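Local coordinates for protein putative thiol-disulfide isomerase or thioredoxin (Salmonella enterica subsp. enterica serovar Typhimurium, PDB 3L9V) that probably catalyses thiol-disulfide exchange as a DsbA-like oxidoreductase of the thioredoxin fold, forming or rearranging disulfide bonds in other proteins, at residues R69-L73 with S121-V127; L73-E79 with F107-I113; V151-I157 with V177-A183. All coordinates share one frame. Residues are numbered along the deposited sequence.

Interaction 1: residues R69-L73 with S121-V127; sequences RAWAL and SIKSPAV
V127 lies over the helical turn R69-L73, its CB directed at that helix: CG1 sits 3.8 Å from A72 CB and 3.7 Å from R69 O, while CG2 meets L73 CD1 at 3.5 Å. L73 CA and V127 CA are 5.5 Å apart. I122 fills the space beside L73, its CD1 3.8 Å from L73 CD2 and 4.0 Å from A70 CA. R69, with chi1 and chi2 both t, reaches past V127 and donates from NH1 to I122 O (2.9 Å, 159°); the same NH1 is also hydrogen-bonded to N128 OD1. Residues S121 to S124 form a type I turn that leads into helix 125-140. S124 is its N-cap: OG (chi1 p) accepts from V127 N at 3.2 Å and donates to S121 O at 2.7 Å. A helix start packs here on a helix within the helical part of a DsbA-like protein. Helix 64-77 is flanked by helix 125-140 through A72, helices 80-93 and 100-111 through A70, and strand 52-56 through W71 NE1 bonded to K54 O.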
loop_
_atom_site.group_PDB
_atom_site.type_symbol
_atom_site.label_atom_id
_atom_site.label_comp_id
_atom_site.label_asym_id
_atom_site.label_seq_id
_atom_site.Cartn_x
_atom_site.Cartn_y
_atom_site.Cartn_z
ATOM N N ARG A 69 10.951 2.868 3.891
ATOM C CA ARG A 69 11.718 4.064 3.531
ATOM C C ARG A 69 11.816 4.153 2.025
ATOM O O ARG A 69 11.702 5.230 1.470
ATOM C CB ARG A 69 13.112 4.041 4.181
ATOM C CG ARG A 69 14.024 5.277 3.867
ATOM C CD ARG A 69 15.221 5.333 4.831
ATOM N NE ARG A 69 14.823 5.789 6.154
ATOM C CZ ARG A 69 14.697 7.071 6.495
ATOM N NH1 ARG A 69 14.973 8.023 5.613
ATOM N NH2 ARG A 69 14.302 7.401 7.719
ATOM N N ALA A 70 11.998 3.012 1.360
ATOM C CA ALA A 70 12.054 2.989 -0.093
ATOM C C ALA A 70 10.723 3.463 -0.668
ATOM O O ALA A 70 10.691 4.255 -1.620
ATOM C CB ALA A 70 12.397 1.587 -0.598
ATOM N N TRP A 71 9.623 3.002 -0.060
ATOM C CA TRP A 71 8.293 3.453 -0.461
ATOM C C TRP A 71 8.074 4.953 -0.185
ATOM O O TRP A 71 7.450 5.655 -0.961
ATOM C CB TRP A 71 7.230 2.638 0.292
ATOM C CG TRP A 71 5.856 2.879 -0.216
ATOM C CD1 TRP A 71 4.849 3.566 0.426
ATOM C CD2 TRP A 71 5.308 2.434 -1.470
ATOM N NE1 TRP A 71 3.720 3.591 -0.371
ATOM C CE2 TRP A 71 3.968 2.892 -1.526
ATOM C CE3 TRP A 71 5.825 1.711 -2.557
ATOM C CZ2 TRP A 71 3.129 2.628 -2.618
ATOM C CZ3 TRP A 71 5.005 1.459 -3.641
ATOM C CH2 TRP A 71 3.662 1.912 -3.666
ATOM N N ALA A 72 8.544 5.408 0.963
ATOM C CA ALA A 72 8.509 6.835 1.277
ATOM C C ALA A 72 9.194 7.608 0.135
ATOM O O ALA A 72 8.731 8.661 -0.291
ATOM C CB ALA A 72 9.211 7.077 2.622
ATOM N N LEU A 73 10.279 7.051 -0.399
ATOM C CA LEU A 73 11.020 7.737 -1.460
ATOM C C LEU A 73 10.191 7.749 -2.735
ATOM O O LEU A 73 10.010 8.797 -3.372
ATOM C CB LEU A 73 12.408 7.088 -1.686
ATOM C CG LEU A 73 13.213 7.752 -2.799
ATOM C CD1 LEU A 73 13.478 9.241 -2.486
ATOM C CD2 LEU A 73 14.523 6.976 -3.015
ATOM N N SER A 121 19.072 10.817 -1.524
ATOM C CA SER A 121 17.653 11.050 -1.417
ATOM C C SER A 121 17.015 10.179 -0.355
ATOM O O SER A 121 16.133 10.633 0.357
ATOM C CB SER A 121 16.978 10.812 -2.756
ATOM O OG SER A 121 17.263 11.860 -3.638
ATOM N N ILE A 122 17.459 8.927 -0.266
ATOM C CA ILE A 122 16.833 7.934 0.613
ATOM C C ILE A 122 16.805 8.426 2.056
ATOM O O ILE A 122 15.971 8.002 2.866
ATOM C CB ILE A 122 17.564 6.562 0.533
ATOM C CG1 ILE A 122 16.673 5.416 1.052
ATOM C CG2 ILE A 122 18.922 6.626 1.234
ATOM C CD1 ILE A 122 15.453 5.136 0.131
ATOM N N LYS A 123 17.722 9.335 2.376
ATOM C CA LYS A 123 17.842 9.846 3.743
ATOM C C LYS A 123 17.537 11.348 3.842
ATOM O O LYS A 123 17.827 11.987 4.857
ATOM C CB LYS A 123 19.233 9.545 4.310
ATOM C CG LYS A 123 20.403 10.113 3.500
ATOM C CD LYS A 123 21.696 10.023 4.308
ATOM C CE LYS A 123 22.801 10.909 3.746
ATOM N NZ LYS A 123 23.390 10.325 2.515
ATOM N N SER A 124 16.952 11.895 2.778
ATOM C CA SER A 124 16.539 13.296 2.727
ATOM C C SER A 124 15.469 13.610 3.774
ATOM O O SER A 124 14.694 12.740 4.150
ATOM C CB SER A 124 15.961 13.609 1.344
ATOM O OG SER A 124 14.812 12.806 1.112
ATOM N N PRO A 125 15.418 14.869 4.235
ATOM C CA PRO A 125 14.345 15.289 5.144
ATOM C C PRO A 125 12.953 14.917 4.627
ATOM O O PRO A 125 12.123 14.437 5.404
ATOM C CB PRO A 125 14.510 16.809 5.203
ATOM C CG PRO A 125 15.981 17.019 5.007
ATOM C CD PRO A 125 16.443 15.917 4.058
ATOM N N ALA A 126 12.698 15.137 3.341
ATOM C CA ALA A 126 11.389 14.834 2.772
ATOM C C ALA A 126 11.026 13.340 2.873
ATOM O O ALA A 126 9.866 12.988 3.084
ATOM C CB ALA A 126 11.306 15.309 1.338
ATOM N N VAL A 127 12.020 12.469 2.723
ATOM C CA VAL A 127 11.795 11.034 2.869
ATOM C C VAL A 127 11.665 10.698 4.336
ATOM O O VAL A 127 10.836 9.871 4.712
ATOM C CB VAL A 127 12.917 10.199 2.219
ATOM C CG1 VAL A 127 12.680 8.700 2.429
ATOM C CG2 VAL A 127 12.945 10.488 0.787
#

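Interaction 2: residues L73-E79 with F107-I113; sequences LAMVMKE and FMSATGI
A single aromatic ring bridges two well-separated helices: F107 (chi1 t) spans the gap between helix segments 73-77 and 107-111, whose axes come no closer than 12.7 Å and run nearly parallel, crossing at -24°. L73 CD2 lies over one face of the ring in a CH-pi contact, 3.9 Å from its centroid and 3.5 Å from F107 CZ. At the edge, A74 N lies 3.6 Å from F107 CE2, and selenomethionine M77 (chi1 m, chi2 t) places SE 3.8 Å from F107 CE1, a Met-aromatic contact. The ring belongs to the helical part of the DsbA-like fold, where Y118 meets it edge-to-face and I83 of helix 80-93 touches it. K78, at phi 64°, closes the first helix in a Schellman motif; G112, at phi 83°, leaves the second. T111 OG1 (chi1 p) donates to F107 O at 2.9 Å and accepts from I113 N at 3.3 Å in an ST turn; I113 CD1 packs 4.0 Å from M77 SE. E79 OE2 also approaches T111 CB at 4.1 Å.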
loop_
_atom_site.group_PDB
_atom_site.type_symbol
_atom_site.label_atom_id
_atom_site.label_comp_id
_atom_site.label_asym_id
_atom_site.label_seq_id
_atom_site.Cartn_x
_atom_site.Cartn_y
_atom_site.Cartn_z
ATOM N N LEU A 73 10.279 7.051 -0.399
ATOM C CA LEU A 73 11.020 7.737 -1.460
ATOM C C LEU A 73 10.191 7.749 -2.735
ATOM O O LEU A 73 10.010 8.797 -3.372
ATOM C CB LEU A 73 12.408 7.088 -1.686
ATOM C CG LEU A 73 13.213 7.752 -2.799
ATOM C CD1 LEU A 73 13.478 9.241 -2.486
ATOM C CD2 LEU A 73 14.523 6.976 -3.015
ATOM N N ALA A 74 9.668 6.576 -3.100
ATOM C CA ALA A 74 8.698 6.467 -4.180
ATOM C C ALA A 74 7.572 7.519 -4.074
ATOM O O ALA A 74 7.234 8.177 -5.047
ATOM C CB ALA A 74 8.073 5.069 -4.185
HETATM N N MSE A 75 6.952 7.628 -2.908
HETATM C CA MSE A 75 5.882 8.613 -2.733
HETATM C C MSE A 75 6.408 10.044 -2.978
HETATM O O MSE A 75 5.843 10.802 -3.759
HETATM C CB MSE A 75 5.258 8.499 -1.329
HETATM C CG MSE A 75 4.666 7.109 -0.960
HETATM SE SE MSE A 75 4.050 7.056 0.937
HETATM C CE MSE A 75 2.349 7.847 0.493
ATOM N N VAL A 76 7.503 10.411 -2.330
ATOM C CA VAL A 76 8.074 11.737 -2.572
ATOM C C VAL A 76 8.298 11.985 -4.075
ATOM O O VAL A 76 8.012 13.074 -4.567
ATOM C CB VAL A 76 9.368 11.942 -1.783
ATOM C CG1 VAL A 76 10.085 13.234 -2.232
ATOM C CG2 VAL A 76 9.059 11.993 -0.285
HETATM N N MSE A 77 8.761 10.959 -4.798
HETATM C CA MSE A 77 9.127 11.095 -6.211
HETATM C C MSE A 77 7.963 10.844 -7.156
HETATM O O MSE A 77 8.105 10.991 -8.359
HETATM C CB MSE A 77 10.271 10.136 -6.594
HETATM C CG MSE A 77 11.615 10.458 -5.986
HETATM SE SE MSE A 77 12.958 9.059 -6.383
HETATM C CE MSE A 77 12.846 8.997 -8.313
ATOM N N LYS A 78 6.806 10.472 -6.617
ATOM C CA LYS A 78 5.640 10.206 -7.462
ATOM C C LYS A 78 5.881 9.036 -8.380
ATOM O O LYS A 78 5.455 9.044 -9.546
ATOM C CB LYS A 78 5.280 11.449 -8.283
ATOM C CG LYS A 78 4.920 12.636 -7.392
ATOM C CD LYS A 78 4.564 13.880 -8.191
ATOM C CE LYS A 78 4.233 15.033 -7.246
ATOM N NZ LYS A 78 4.133 16.341 -7.953
ATOM N N GLU A 79 6.558 8.027 -7.841
ATOM C CA GLU A 79 6.928 6.840 -8.599
ATOM C C GLU A 79 6.336 5.567 -7.976
ATOM O O GLU A 79 6.857 4.472 -8.171
ATOM C CB GLU A 79 8.457 6.706 -8.649
ATOM C CG GLU A 79 9.168 7.866 -9.350
ATOM C CD GLU A 79 9.223 7.674 -10.846
ATOM O OE1 GLU A 79 8.248 7.130 -11.422
ATOM O OE2 GLU A 79 10.253 8.047 -11.450
ATOM N N PHE A 107 15.053 -0.385 -6.802
ATOM C CA PHE A 107 14.455 0.952 -6.911
ATOM C C PHE A 107 15.096 1.676 -8.100
ATOM O O PHE A 107 14.401 2.255 -8.937
ATOM C CB PHE A 107 14.667 1.745 -5.617
ATOM C CG PHE A 107 13.883 3.033 -5.546
ATOM C CD1 PHE A 107 14.258 4.139 -6.298
ATOM C CD2 PHE A 107 12.801 3.150 -4.688
ATOM C CE1 PHE A 107 13.551 5.336 -6.222
ATOM C CE2 PHE A 107 12.080 4.333 -4.598
ATOM C CZ PHE A 107 12.445 5.434 -5.373
HETATM N N MSE A 108 16.424 1.615 -8.176
HETATM C CA MSE A 108 17.178 2.257 -9.270
HETATM C C MSE A 108 16.814 1.710 -10.630
HETATM O O MSE A 108 16.678 2.452 -11.587
HETATM C CB MSE A 108 18.687 2.070 -9.066
HETATM C CG MSE A 108 19.227 2.889 -7.931
HETATM SE SE MSE A 108 21.062 2.389 -7.606
HETATM C CE MSE A 108 21.662 2.611 -9.480
ATOM N N SER A 109 16.645 0.396 -10.713
ATOM C CA SER A 109 16.288 -0.227 -11.976
ATOM C C SER A 109 14.892 0.177 -12.440
ATOM O O SER A 109 14.639 0.321 -13.624
ATOM C CB SER A 109 16.374 -1.750 -11.852
ATOM O OG SER A 109 15.932 -2.369 -13.045
ATOM N N ALA A 110 13.977 0.368 -11.506
ATOM C CA ALA A 110 12.598 0.685 -11.867
ATOM C C ALA A 110 12.469 2.158 -12.249
ATOM O O ALA A 110 11.629 2.547 -13.075
ATOM C CB ALA A 110 11.675 0.362 -10.701
ATOM N N THR A 111 13.281 2.999 -11.635
ATOM C CA THR A 111 13.092 4.429 -11.855
ATOM C C THR A 111 14.165 5.125 -12.719
ATOM O O THR A 111 13.914 6.190 -13.284
ATOM C CB THR A 111 12.970 5.149 -10.529
ATOM O OG1 THR A 111 14.215 5.031 -9.826
ATOM C CG2 THR A 111 11.803 4.512 -9.694
ATOM N N GLY A 112 15.341 4.516 -12.813
ATOM C CA GLY A 112 16.448 5.110 -13.544
ATOM C C GLY A 112 17.202 6.110 -12.683
ATOM O O GLY A 112 18.081 6.803 -13.182
ATOM N N ILE A 113 16.860 6.207 -11.397
ATOM C CA ILE A 113 17.575 7.131 -10.521
ATOM C C ILE A 113 19.019 6.630 -10.400
ATOM O O ILE A 113 19.270 5.432 -10.503
ATOM C CB ILE A 113 16.894 7.303 -9.125
ATOM C CG1 ILE A 113 17.427 8.532 -8.395
ATOM C CG2 ILE A 113 17.104 6.103 -8.217
ATOM C CD1 ILE A 113 16.930 8.632 -6.932
#

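Interaction 3: residues V151-I157 with V177-A183; sequences VRGRYHI and VVRKLLA
R152 reaches across to the C-terminal end of helix 167-182 and donates from NH2 to L181 O at 2.8 Å (142°), with a weak, poorly angled bond from the same NH2 to A183 O at 2.7 Å (122°). L181 O lies in the last turn of that helix and A183 O just beyond its end. With chi1 m, chi2 t and chi3 p, the arginine also lays its CD 4.1 Å from L182 CD2. R152 and G153 both have positive phi, turning the chain between V151 and strand 155-157, and R154 and Y155 together face V151 in a classic beta bulge. Inward of these bonds, L181 is the centre of the packing: its CB lies 3.8 Å from V151 CG1, CD1 touches I157 CD1 at 3.5 Å and Y155 CB at 3.8 Å, and CD2 makes a CH-pi contact over the Y155 ring face, 4.0 Å from the centroid. V151 CG1 further meets L182 CG at 3.7 Å, and I157 CD1 packs against V177 CG1 (3.8 Å) and V178 CG2 (3.9 Å). Strand 155-157 and helix segment 177-182 run antiparallel, at 174° with 10.3 Å between axes; the helix packs on one face of the sheet, as the C-terminal helix does in a thioredoxin fold.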
loop_
_atom_site.group_PDB
_atom_site.type_symbol
_atom_site.label_atom_id
_atom_site.label_comp_id
_atom_site.label_asym_id
_atom_site.label_seq_id
_atom_site.Cartn_x
_atom_site.Cartn_y
_atom_site.Cartn_z
ATOM N N VAL A 151 -11.779 3.262 4.410
ATOM C CA VAL A 151 -12.554 4.145 3.560
ATOM C C VAL A 151 -12.906 5.424 4.341
ATOM O O VAL A 151 -13.308 5.353 5.505
ATOM C CB VAL A 151 -13.790 3.440 3.019
ATOM C CG1 VAL A 151 -14.538 4.333 2.033
ATOM C CG2 VAL A 151 -13.394 2.104 2.350
ATOM N N ARG A 152 -12.681 6.580 3.708
ATOM C CA ARG A 152 -12.926 7.911 4.298
ATOM C C ARG A 152 -12.473 8.101 5.734
ATOM O O ARG A 152 -13.073 8.851 6.507
ATOM C CB ARG A 152 -14.399 8.297 4.146
ATOM C CG ARG A 152 -14.793 8.498 2.680
ATOM C CD ARG A 152 -16.262 8.196 2.397
ATOM N NE ARG A 152 -17.177 9.203 2.928
ATOM C CZ ARG A 152 -18.506 9.106 2.883
ATOM N NH1 ARG A 152 -19.257 10.071 3.399
ATOM N NH2 ARG A 152 -19.086 8.045 2.327
ATOM N N GLY A 153 -11.400 7.432 6.096
ATOM C CA GLY A 153 -10.864 7.567 7.428
ATOM C C GLY A 153 -11.755 7.026 8.525
ATOM O O GLY A 153 -11.478 7.272 9.708
ATOM N N ARG A 154 -12.814 6.295 8.169
ATOM C CA ARG A 154 -13.689 5.756 9.218
ATOM C C ARG A 154 -14.037 4.270 9.157
ATOM O O ARG A 154 -14.393 3.691 10.174
ATOM C CB ARG A 154 -14.967 6.589 9.388
ATOM C CG ARG A 154 -15.366 7.427 8.186
ATOM C CD ARG A 154 -16.711 8.097 8.439
ATOM N NE ARG A 154 -17.191 8.878 7.304
ATOM C CZ ARG A 154 -18.451 9.289 7.175
ATOM N NH1 ARG A 154 -19.337 8.979 8.107
ATOM N NH2 ARG A 154 -18.830 10.001 6.121
ATOM N N TYR A 155 -13.947 3.651 7.988
ATOM C CA TYR A 155 -14.370 2.252 7.853
ATOM C C TYR A 155 -13.185 1.376 7.485
ATOM O O TYR A 155 -12.471 1.675 6.524
ATOM C CB TYR A 155 -15.460 2.104 6.785
ATOM C CG TYR A 155 -16.599 3.094 6.903
ATOM C CD1 TYR A 155 -17.481 3.054 7.984
ATOM C CD2 TYR A 155 -16.807 4.058 5.926
ATOM C CE1 TYR A 155 -18.537 3.963 8.088
ATOM C CE2 TYR A 155 -17.851 4.970 6.021
ATOM C CZ TYR A 155 -18.707 4.916 7.107
ATOM O OH TYR A 155 -19.732 5.816 7.203
ATOM N N HIS A 156 -12.965 0.330 8.276
ATOM C CA HIS A 156 -11.954 -0.691 7.992
ATOM C C HIS A 156 -12.627 -1.887 7.321
ATOM O O HIS A 156 -13.530 -2.488 7.883
ATOM C CB HIS A 156 -11.249 -1.134 9.277
ATOM C CG HIS A 156 -10.265 -2.249 9.076
ATOM N ND1 HIS A 156 -10.198 -3.344 9.920
ATOM C CD2 HIS A 156 -9.314 -2.448 8.138
ATOM C CE1 HIS A 156 -9.242 -4.156 9.513
ATOM N NE2 HIS A 156 -8.693 -3.642 8.422
ATOM N N ILE A 157 -12.215 -2.209 6.107
ATOM C CA ILE A 157 -12.820 -3.329 5.406
ATOM C C ILE A 157 -12.389 -4.628 6.096
ATOM O O ILE A 157 -11.237 -4.776 6.469
ATOM C CB ILE A 157 -12.471 -3.328 3.900
ATOM C CG1 ILE A 157 -12.900 -1.996 3.246
ATOM C CG2 ILE A 157 -13.092 -4.561 3.201
ATOM C CD1 ILE A 157 -14.459 -1.767 3.158
ATOM N N VAL A 177 -18.413 -3.280 -1.836
ATOM C CA VAL A 177 -18.469 -2.763 -0.485
ATOM C C VAL A 177 -17.708 -1.440 -0.337
ATOM O O VAL A 177 -18.190 -0.511 0.301
ATOM C CB VAL A 177 -18.005 -3.813 0.550
ATOM C CG1 VAL A 177 -17.768 -3.169 1.906
ATOM C CG2 VAL A 177 -19.051 -4.912 0.653
ATOM N N VAL A 178 -16.531 -1.344 -0.938
ATOM C CA VAL A 178 -15.809 -0.076 -0.906
ATOM C C VAL A 178 -16.571 1.033 -1.598
ATOM O O VAL A 178 -16.656 2.151 -1.089
ATOM C CB VAL A 178 -14.417 -0.201 -1.507
ATOM C CG1 VAL A 178 -13.788 1.202 -1.681
ATOM C CG2 VAL A 178 -13.586 -1.070 -0.601
ATOM N N ARG A 179 -17.116 0.714 -2.771
ATOM C CA ARG A 179 -17.990 1.621 -3.498
ATOM C C ARG A 179 -19.138 2.131 -2.597
ATOM O O ARG A 179 -19.334 3.339 -2.440
ATOM C CB ARG A 179 -18.550 0.920 -4.741
ATOM C CG ARG A 179 -19.431 1.814 -5.667
ATOM C CD ARG A 179 -20.369 0.955 -6.548
ATOM N NE ARG A 179 -21.391 0.334 -5.719
ATOM C CZ ARG A 179 -21.870 -0.900 -5.871
ATOM N NH1 ARG A 179 -21.430 -1.688 -6.844
ATOM N NH2 ARG A 179 -22.805 -1.341 -5.038
ATOM N N LYS A 180 -19.888 1.210 -2.003
ATOM C CA LYS A 180 -20.969 1.580 -1.084
ATOM C C LYS A 180 -20.534 2.584 -0.013
ATOM O O LYS A 180 -21.199 3.577 0.245
ATOM C CB LYS A 180 -21.543 0.330 -0.424
ATOM C CG LYS A 180 -22.485 0.637 0.745
ATOM C CD LYS A 180 -23.175 -0.631 1.246
ATOM C CE LYS A 180 -22.172 -1.590 1.896
ATOM N NZ LYS A 180 -22.801 -2.909 2.213
ATOM N N LEU A 181 -19.392 2.311 0.605
ATOM C CA LEU A 181 -18.883 3.123 1.694
ATOM C C LEU A 181 -18.355 4.475 1.232
ATOM O O LEU A 181 -18.218 5.405 2.031
ATOM C CB LEU A 181 -17.789 2.364 2.436
ATOM C CG LEU A 181 -18.259 1.148 3.235
ATOM C CD1 LEU A 181 -17.053 0.427 3.833
ATOM C CD2 LEU A 181 -19.253 1.544 4.335
ATOM N N LEU A 182 -18.048 4.576 -0.055
ATOM C CA LEU A 182 -17.646 5.845 -0.624
ATOM C C LEU A 182 -18.848 6.692 -1.030
ATOM O O LEU A 182 -18.683 7.835 -1.422
ATOM C CB LEU A 182 -16.781 5.607 -1.853
ATOM C CG LEU A 182 -15.329 5.279 -1.479
ATOM C CD1 LEU A 182 -14.598 4.662 -2.651
ATOM C CD2 LEU A 182 -14.676 6.550 -1.050
ATOM N N ALA A 183 -20.043 6.120 -0.974
ATOM C CA ALA A 183 -21.241 6.834 -1.438
ATOM C C ALA A 183 -21.501 8.123 -0.644
ATOM O O ALA A 183 -21.156 8.222 0.529
ATOM C CB ALA A 183 -22.452 5.925 -1.373
#

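How the interactions relate
After strands 5-7, 18-22 and 52-56, with helices 27-35 and 38-43 between the last two, the chain enters helix 64-77. Interaction 1 closes a long, largely helical loop from 69-73 to 121-127, and interaction 2, joining 73-79 to 107-113, is nested inside it. The two share L73 and touch directly, A70 O lying 3.3 Å from F107 CE2, so helix 64-77 is held to helix 100-111 and to the start of helix 125-140. The chain then returns to the sheet, where interaction 3 closes a short loop in series, tying strands 148-151 and 155-157 to helix 167-182. Its centre is about 30 Å from the centres of the other two, across the chain's centre.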